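Oxysterol-binding protein homolog 3 from Saccharomyces cerevisiae transfers lipids between membranes without vesicles, carrying each molecule in a hydrophobic pocket in phosphoinositide-coupled transport, and helps maintain intracellular sterol distribution. Local coordinates of one contact, PDB 4INQ (chain A, 2.20 Å), residues L124-E129 and T319-R324, beside the matching contact of the related KLLA0C04147p from Kluyveromyces lactis, PDB 5WVR (chain B, 2.20 Å), residues L125-E130 and T351-R356. Both blocks share one frame: the second was fitted to the first on N, CA, C and O of the twelve residues, RMSD 0.21 Å. Numbering follows each deposited sequence.

Structure 1 (4INQ).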
loop_
_atom_site.group_PDB
_atom_site.type_symbol
_atom_site.label_atom_id
_atom_site.label_comp_id
_atom_site.label_asym_id
_atom_site.label_seq_id
_atom_site.Cartn_x
_atom_site.Cartn_y
_atom_site.Cartn_z
ATOM N N LEU A 124 6.784 14.853 4.943
ATOM C CA LEU A 124 5.523 15.332 5.486
ATOM C C LEU A 124 4.847 16.189 4.420
ATOM O O LEU A 124 5.484 17.062 3.831
ATOM C CB LEU A 124 5.773 16.171 6.735
ATOM C CG LEU A 124 4.510 16.727 7.389
ATOM C CD1 LEU A 124 3.549 15.587 7.713
ATOM C CD2 LEU A 124 4.897 17.489 8.641
ATOM N N ALA A 125 3.567 15.931 4.170
ATOM C CA ALA A 125 2.795 16.668 3.169
ATOM C C ALA A 125 3.073 16.201 1.739
ATOM O O ALA A 125 2.589 16.797 0.774
ATOM C CB ALA A 125 3.046 18.161 3.298
ATOM N N GLU A 126 3.864 15.144 1.593
ATOM C CA GLU A 126 4.114 14.595 0.268
ATOM C C GLU A 126 2.788 13.920 -0.104
ATOM O O GLU A 126 2.075 13.432 0.781
ATOM C CB GLU A 126 5.225 13.551 0.313
ATOM C CG GLU A 126 5.445 12.829 -1.016
ATOM C CD GLU A 126 6.656 11.909 -0.991
ATOM O OE1 GLU A 126 6.632 10.855 -1.666
ATOM O OE2 GLU A 126 7.642 12.244 -0.308
ATOM N N THR A 127 2.459 13.887 -1.394
ATOM C CA THR A 127 1.214 13.285 -1.839
ATOM C C THR A 127 1.402 12.294 -2.979
ATOM O O THR A 127 2.485 12.190 -3.567
ATOM C CB THR A 127 0.210 14.367 -2.329
ATOM O OG1 THR A 127 0.784 15.094 -3.423
ATOM C CG2 THR A 127 -0.131 15.342 -1.213
ATOM N N PHE A 128 0.334 11.556 -3.275
ATOM C CA PHE A 128 0.326 10.608 -4.375
ATOM C C PHE A 128 -1.101 10.389 -4.833
ATOM O O PHE A 128 -1.951 9.934 -4.058
ATOM C CB PHE A 128 0.923 9.254 -3.988
ATOM C CG PHE A 128 0.931 8.262 -5.127
ATOM C CD1 PHE A 128 1.675 8.520 -6.286
ATOM C CD2 PHE A 128 0.169 7.100 -5.067
ATOM C CE1 PHE A 128 1.657 7.629 -7.369
ATOM C CE2 PHE A 128 0.142 6.200 -6.142
ATOM C CZ PHE A 128 0.891 6.468 -7.299
ATOM N N GLU A 129 -1.362 10.729 -6.091
ATOM C CA GLU A 129 -2.681 10.549 -6.670
ATOM C C GLU A 129 -2.567 9.377 -7.634
ATOM O O GLU A 129 -1.506 9.145 -8.221
ATOM C CB GLU A 129 -3.123 11.795 -7.454
ATOM C CG GLU A 129 -2.238 12.107 -8.673
ATOM C CD GLU A 129 -2.913 13.023 -9.705
ATOM O OE1 GLU A 129 -3.185 12.563 -10.840
ATOM O OE2 GLU A 129 -3.165 14.203 -9.385
ATOM N N THR A 319 3.843 18.481 -4.854
ATOM C CA THR A 319 4.158 17.435 -3.877
ATOM C C THR A 319 3.990 15.957 -4.242
ATOM O O THR A 319 4.238 15.105 -3.401
ATOM C CB THR A 319 3.314 17.649 -2.609
ATOM O OG1 THR A 319 1.924 17.567 -2.959
ATOM C CG2 THR A 319 3.588 19.001 -2.004
ATOM N N ASP A 320 3.573 15.631 -5.457
ATOM C CA ASP A 320 3.365 14.222 -5.797
ATOM C C ASP A 320 4.671 13.431 -5.759
ATOM O O ASP A 320 5.735 13.959 -6.101
ATOM C CB ASP A 320 2.724 14.090 -7.185
ATOM C CG ASP A 320 2.165 12.695 -7.439
ATOM O OD1 ASP A 320 1.043 12.397 -6.959
ATOM O OD2 ASP A 320 2.857 11.895 -8.112
ATOM N N SER A 321 4.580 12.169 -5.328
ATOM C CA SER A 321 5.741 11.278 -5.235
ATOM C C SER A 321 6.435 11.106 -6.571
ATOM O O SER A 321 7.625 10.818 -6.616
ATOM C CB SER A 321 5.332 9.891 -4.739
ATOM O OG SER A 321 5.141 9.859 -3.338
ATOM N N ARG A 322 5.683 11.252 -7.661
ATOM C CA ARG A 322 6.260 11.120 -8.996
ATOM C C ARG A 322 7.281 12.227 -9.269
ATOM O O ARG A 322 8.098 12.124 -10.193
ATOM C CB ARG A 322 5.169 11.181 -10.068
ATOM C CG ARG A 322 4.184 10.005 -10.079
ATOM C CD ARG A 322 3.146 10.216 -11.191
ATOM N NE ARG A 322 2.047 9.258 -11.158
ATOM C CZ ARG A 322 1.030 9.311 -10.300
ATOM N NH1 ARG A 322 0.971 10.281 -9.397
ATOM N NH2 ARG A 322 0.066 8.399 -10.347
ATOM N N LEU A 323 7.246 13.279 -8.458
ATOM C CA LEU A 323 8.145 14.406 -8.661
ATOM C C LEU A 323 9.383 14.391 -7.780
ATOM O O LEU A 323 10.197 15.310 -7.851
ATOM C CB LEU A 323 7.383 15.715 -8.458
ATOM C CG LEU A 323 6.087 15.785 -9.271
ATOM C CD1 LEU A 323 5.336 17.077 -8.955
ATOM C CD2 LEU A 323 6.413 15.689 -10.761
ATOM N N ARG A 324 9.525 13.361 -6.949
ATOM C CA ARG A 324 10.691 13.262 -6.083
ATOM C C ARG A 324 11.943 12.953 -6.894
ATOM O O ARG A 324 11.984 11.985 -7.658
ATOM C CB ARG A 324 10.483 12.186 -5.021
ATOM C CG ARG A 324 9.672 12.692 -3.865
ATOM C CD ARG A 324 9.671 11.765 -2.703
ATOM N NE ARG A 324 11.001 11.513 -2.158
ATOM C CZ ARG A 324 11.198 11.066 -0.923
ATOM N NH1 ARG A 324 10.152 10.848 -0.135
ATOM N NH2 ARG A 324 12.419 10.808 -0.481
HETATM O O HOH W 1 -0.253 14.285 -5.728
#

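Structure 2 (5WVR).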
loop_
_atom_site.group_PDB
_atom_site.type_symbol
_atom_site.label_atom_id
_atom_site.label_comp_id
_atom_site.label_asym_id
_atom_site.label_seq_id
_atom_site.Cartn_x
_atom_site.Cartn_y
_atom_site.Cartn_z
ATOM N N LEU B 125 6.941 14.872 4.864
ATOM C CA LEU B 125 5.738 15.439 5.454
ATOM C C LEU B 125 5.034 16.335 4.442
ATOM O O LEU B 125 5.631 17.272 3.921
ATOM C CB LEU B 125 6.127 16.228 6.702
ATOM C CG LEU B 125 5.019 16.983 7.422
ATOM C CD1 LEU B 125 3.945 15.994 7.843
ATOM C CD2 LEU B 125 5.608 17.722 8.623
ATOM N N GLY B 126 3.769 16.038 4.137
ATOM C CA GLY B 126 3.091 16.776 3.102
ATOM C C GLY B 126 3.215 16.178 1.716
ATOM O O GLY B 126 2.565 16.664 0.794
ATOM N N GLU B 127 4.028 15.144 1.536
ATOM C CA GLU B 127 4.073 14.491 0.235
ATOM C C GLU B 127 2.737 13.812 -0.062
ATOM O O GLU B 127 2.028 13.347 0.843
ATOM C CB GLU B 127 5.210 13.472 0.187
ATOM C CG GLU B 127 5.475 12.887 -1.203
ATOM C CD GLU B 127 6.610 11.883 -1.175
ATOM O OE1 GLU B 127 6.638 10.954 -2.025
ATOM O OE2 GLU B 127 7.474 12.022 -0.274
ATOM N N THR B 128 2.389 13.760 -1.348
ATOM C CA THR B 128 1.090 13.261 -1.777
ATOM C C THR B 128 1.274 12.305 -2.950
ATOM O O THR B 128 2.303 12.305 -3.622
ATOM C CB THR B 128 0.129 14.398 -2.198
ATOM O OG1 THR B 128 0.688 15.131 -3.306
ATOM C CG2 THR B 128 -0.173 15.359 -1.032
ATOM N N PHE B 129 0.263 11.476 -3.200
ATOM C CA PHE B 129 0.329 10.610 -4.370
ATOM C C PHE B 129 -1.077 10.389 -4.869
ATOM O O PHE B 129 -1.950 9.976 -4.100
ATOM C CB PHE B 129 1.003 9.263 -4.069
ATOM C CG PHE B 129 0.950 8.268 -5.225
ATOM C CD1 PHE B 129 1.677 8.494 -6.402
ATOM C CD2 PHE B 129 0.220 7.090 -5.112
ATOM C CE1 PHE B 129 1.652 7.581 -7.450
ATOM C CE2 PHE B 129 0.202 6.162 -6.158
ATOM C CZ PHE B 129 0.915 6.409 -7.332
ATOM N N GLU B 130 -1.296 10.683 -6.141
ATOM C CA GLU B 130 -2.578 10.413 -6.760
ATOM C C GLU B 130 -2.393 9.302 -7.778
ATOM O O GLU B 130 -1.309 9.122 -8.338
ATOM C CB GLU B 130 -3.142 11.652 -7.443
ATOM C CG GLU B 130 -2.204 12.211 -8.522
ATOM C CD GLU B 130 -2.928 13.106 -9.464
ATOM O OE1 GLU B 130 -3.292 12.645 -10.572
ATOM O OE2 GLU B 130 -3.174 14.263 -9.070
ATOM N N THR B 351 3.860 18.367 -4.685
ATOM C CA THR B 351 4.062 17.349 -3.664
ATOM C C THR B 351 3.919 15.917 -4.168
ATOM O O THR B 351 4.088 14.990 -3.369
ATOM C CB THR B 351 3.056 17.560 -2.528
ATOM O OG1 THR B 351 1.756 17.641 -3.093
ATOM C CG2 THR B 351 3.342 18.861 -1.769
ATOM N N ASP B 352 3.593 15.688 -5.442
ATOM C CA ASP B 352 3.309 14.315 -5.853
ATOM C C ASP B 352 4.590 13.501 -5.880
ATOM O O ASP B 352 5.628 13.982 -6.343
ATOM C CB ASP B 352 2.651 14.255 -7.233
ATOM C CG ASP B 352 2.206 12.871 -7.578
ATOM O OD1 ASP B 352 1.095 12.522 -7.141
ATOM O OD2 ASP B 352 2.960 12.101 -8.240
ATOM N N THR B 353 4.496 12.240 -5.433
ATOM C CA THR B 353 5.661 11.356 -5.364
ATOM C C THR B 353 6.348 11.185 -6.717
ATOM O O THR B 353 7.558 10.942 -6.769
ATOM C CB THR B 353 5.248 9.974 -4.806
ATOM O OG1 THR B 353 4.595 10.127 -3.541
ATOM C CG2 THR B 353 6.450 9.052 -4.604
ATOM N N ARG B 354 5.610 11.299 -7.825
ATOM C CA ARG B 354 6.276 11.156 -9.114
ATOM C C ARG B 354 7.362 12.210 -9.329
ATOM O O ARG B 354 8.261 11.992 -10.137
ATOM C CB ARG B 354 5.266 11.204 -10.266
ATOM C CG ARG B 354 4.241 10.105 -10.216
ATOM C CD ARG B 354 3.181 10.327 -11.261
ATOM N NE ARG B 354 2.163 9.279 -11.273
ATOM C CZ ARG B 354 1.141 9.224 -10.424
ATOM N NH1 ARG B 354 1.023 10.156 -9.491
ATOM N NH2 ARG B 354 0.224 8.243 -10.497
ATOM N N LEU B 355 7.299 13.332 -8.620
ATOM C CA LEU B 355 8.253 14.416 -8.782
ATOM C C LEU B 355 9.377 14.353 -7.758
ATOM O O LEU B 355 10.272 15.189 -7.793
ATOM C CB LEU B 355 7.534 15.764 -8.679
ATOM C CG LEU B 355 6.356 15.906 -9.642
ATOM C CD1 LEU B 355 5.602 17.216 -9.403
ATOM C CD2 LEU B 355 6.874 15.807 -11.084
ATOM N N ARG B 356 9.359 13.391 -6.867
ATOM C CA ARG B 356 10.378 13.349 -5.830
ATOM C C ARG B 356 11.707 12.948 -6.452
ATOM O O ARG B 356 11.783 11.892 -7.094
ATOM C CB ARG B 356 9.990 12.382 -4.726
ATOM C CG ARG B 356 10.931 12.447 -3.571
ATOM C CD ARG B 356 10.497 11.599 -2.382
ATOM N NE ARG B 356 11.616 11.501 -1.473
ATOM C CZ ARG B 356 11.551 11.164 -0.191
ATOM N NH1 ARG B 356 10.392 10.896 0.392
ATOM N NH2 ARG B 356 12.669 11.103 0.508
HETATM O O HOH W 2 -0.504 14.051 -5.535
#

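Structure 1 (4INQ)
At the start of strand 127-132 in the OSBP-related domain, a single beta bridge between Thr-127 and Asp-320 joins the strand to the turn leading into helix 325-331, close to the bound PI(4)P. Ser-321 N donates to Thr-127 O (2.7 Å). With OG anti to its carbonyl carbon (chi1 -79°), Ser-321 hydrogen-bonds Glu-126 OE1 at a very short 2.5 Å; Ser-70 is a second partner of OG. The extended Glu-126 chain turns OE2, through its syn lone pair, to Arg-324 NH1 in a salt bridge (2.9 Å); Asp-326 also pairs with this arginine. Asp-320 OD2 closes an Asx turn onto Arg-322 N and salt-bridges Arg-322 NH1 (2.8 Å), whose NH1 and NH2 grip Glu-129 O end-on. Phe-128 CE1 lies over one guanidinium face. Ala-125, at positive phi, sets its carbonyl O against Thr-319 CB (3.6 Å). A water joins Thr-127 OG1 to Asp-320 OD1.

Structure 2 (5WVR)
A single beta bridge, Thr-128 with Asp-352, ties segment 125-130 to the Asx turn of segment 351-356 in this cholesterol-bound OSBP-related domain. Thr-353 N donates to Thr-128 O (2.8 Å). With OG1 anti to its carbonyl carbon (chi1 -55°), Thr-353 hydrogen-bonds Glu-127 OE1 (2.7 Å); the methyl CG2 lies 3.2 Å from the same OE1. The extended Glu-127 chain turns OE2, through its syn lone pair, to Arg-356 NH1 in a salt bridge (3.2 Å); Asp-358 also pairs with this arginine. Asp-352 OD2 closes the Asx turn onto Arg-354 N and salt-bridges Arg-354 NH1 (3.0 Å), whose NH1 and NH2 grip Glu-130 O end-on. Phe-129 CE1 lies over one guanidinium face. Gly-126, at positive phi, sets its carbonyl O against Thr-351 CB (3.5 Å). A water joins Thr-128 OG1 to Asp-352 OD1.

What differs
The sharpest difference is the exchange of Ser-321(A) for Thr-353(B), which adds a methyl group to a buried side chain. CG2 of Thr-353(B) has no counterpart in Ser-321(A) and brings a second carbon up to OE1 of Glu-127(B), at 3.2 Å, beside the CB that touches this oxygen in both. The hydroxyl itself stays: OG of Ser-321(A) and OG1 of Thr-353(B) are 0.6 Å apart after superposition, within the error, as are the CB atoms. The link to the glutamate is therefore kept, Ser-321(A) OG to Glu-126(A) OE1 and Thr-353(B) OG1 to Glu-127(B) OE1. Both glutamates keep their place and their salt bridge, with Arg-324(A) or Arg-356(B). Nor do Phe-128(A) and Phe-129(B) move; the CB of the exchanged residue touches the ring in both. The extra methyl thus probably adds local packing without displacing these neighbours. At the other exchange phi is positive in both: Ala-125(A) takes this backbone conformation with a CB on it, while Gly-126(B) has none.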